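Local coordinates for protein AGR_L_2016p (Agrobacterium tumefaciens, PDB 2GVH) that probably hydrolyses the thioester bond of acyl-coenzyme A molecules, as a hotdog-fold acyl-CoA thioesterase with two thioesterase domains in one chain, at residues D158-V163 with A190-S195. Numbering follows the deposited sequence.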
# COMPACT_ATOMS: atom_id res chain seq x y z
N ASP B 158 -16.79 -3.25 27.04
CA ASP B 158 -15.83 -2.15 27.08
C ASP B 158 -14.73 -2.51 26.06
O ASP B 158 -13.81 -1.72 25.76
CB ASP B 158 -15.27 -1.96 28.51
N ALA B 159 -14.84 -3.73 25.52
CA ALA B 159 -13.87 -4.27 24.56
C ALA B 159 -14.16 -3.82 23.14
O ALA B 159 -15.30 -3.99 22.64
CB ALA B 159 -13.86 -5.79 24.62
N VAL B 160 -13.14 -3.25 22.50
CA VAL B 160 -13.10 -3.07 21.06
C VAL B 160 -13.08 -4.41 20.32
O VAL B 160 -12.21 -5.24 20.60
CB VAL B 160 -11.75 -2.38 20.63
CG1 VAL B 160 -11.83 -2.00 19.24
CG2 VAL B 160 -11.49 -1.13 21.46
N THR B 161 -13.97 -4.60 19.34
CA THR B 161 -13.97 -5.77 18.44
C THR B 161 -13.90 -5.24 17.02
O THR B 161 -14.85 -4.63 16.56
CB THR B 161 -15.30 -6.54 18.55
OG1 THR B 161 -15.47 -7.01 19.88
CG2 THR B 161 -15.41 -7.71 17.50
N MSE B 162 -12.80 -5.45 16.30
CA MSE B 162 -12.68 -4.87 14.95
C MSE B 162 -12.15 -5.86 13.93
O MSE B 162 -11.35 -6.73 14.28
CB MSE B 162 -11.84 -3.61 14.99
CG MSE B 162 -10.33 -3.88 15.09
SE MSE B 162 -9.26 -2.17 15.43
CE MSE B 162 -9.78 -2.14 16.96
N VAL B 163 -12.60 -5.74 12.69
CA VAL B 163 -12.14 -6.64 11.61
C VAL B 163 -11.39 -5.88 10.51
O VAL B 163 -11.42 -4.67 10.44
CB VAL B 163 -13.29 -7.46 10.98
CG1 VAL B 163 -14.15 -8.11 12.02
CG2 VAL B 163 -14.12 -6.58 10.12
N ALA B 190 -4.70 -2.27 20.01
CA ALA B 190 -4.25 -1.81 21.32
C ALA B 190 -4.19 -0.28 21.38
O ALA B 190 -4.52 0.34 22.39
CB ALA B 190 -2.90 -2.37 21.62
N PHE B 191 -3.77 0.34 20.30
CA PHE B 191 -3.77 1.79 20.24
C PHE B 191 -5.19 2.33 20.37
O PHE B 191 -5.43 3.25 21.11
CB PHE B 191 -3.16 2.26 18.93
CG PHE B 191 -3.26 3.71 18.74
CD1 PHE B 191 -4.47 4.29 18.35
CD2 PHE B 191 -2.19 4.54 19.01
CE1 PHE B 191 -4.61 5.66 18.21
CE2 PHE B 191 -2.32 5.90 18.86
CZ PHE B 191 -3.53 6.47 18.47
N VAL B 192 -6.14 1.73 19.66
CA VAL B 192 -7.52 2.17 19.71
C VAL B 192 -8.07 2.10 21.14
O VAL B 192 -8.41 3.13 21.71
CB VAL B 192 -8.40 1.34 18.73
CG1 VAL B 192 -9.93 1.47 19.03
CG2 VAL B 192 -8.07 1.70 17.28
N ALA B 193 -8.13 0.92 21.73
CA ALA B 193 -8.58 0.74 23.13
C ALA B 193 -7.90 1.63 24.17
O ALA B 193 -8.58 2.28 24.96
CB ALA B 193 -8.46 -0.71 23.57
N ALA B 194 -6.56 1.64 24.20
CA ALA B 194 -5.82 2.61 25.07
C ALA B 194 -6.28 4.04 24.90
O ALA B 194 -6.61 4.71 25.87
CB ALA B 194 -4.28 2.55 24.80
N SER B 195 -6.30 4.49 23.66
CA SER B 195 -6.51 5.92 23.37
C SER B 195 -7.91 6.31 23.71
O SER B 195 -8.15 7.36 24.29
CB SER B 195 -6.23 6.22 21.91
OG SER B 195 -6.61 7.54 21.63
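Val160 meets both Val192 and Ala193 where strand 160-165 passes over the second half of helix 179-198, and the whole contact is apolar. Both methyl groups of Val160 take part; CG2 makes the closest approaches, lying 3.7 Å from Ala193 CB and nearly as close to Ala193 CA, so that it rests against the helix backbone itself. The same Val160 CG2 is 3.9 Å from Val192 CG1, and Val160 CG1 comes within 4.0 Å of that atom; a single valine methyl of the helix thus touches both branches of the strand valine. The small side chain of Ala193 is consistent with the close approach here, with Val160 CA and Ala193 CA 6.3 Å apart.

Two residues along the strand, selenomethionine Met162 makes a lighter contact with its far end. Its CE stands 4.1 Å from Val192 CB, the end of the Met162 chain meeting the branch point of Val192 head-on. Met162 CG sits between its own backbone N and carbonyl carbon (chi1 77°), and the chain, extended at chi2, bends at chi3 (74°) to turn the terminal methyl onto Val192. Val192 is therefore shared by both strand residues. All four touching residues are buried.

The axes of strand 160-163 and helix segment 190-195 approach to 9.3 Å and run roughly antiparallel, at 149°. This is the helix-on-sheet packing of a hotdog fold, in the C-terminal of the two hotdog units. Strand 160-165 is bonded through its backbone to strand 220-231, and Val163 hydrogen-bonds through its backbone to Arg30 of strand 29-35, an outermost strand of the N-terminal unit's sheet, so the two sheets meet edge to edge beside this contact. Ile32 of that strand touches both Met162 and Val192, while Ala190 and Ala194 touch strand 235-246, and Phe191 and Ala194 pack on Val202 of strand 202-211.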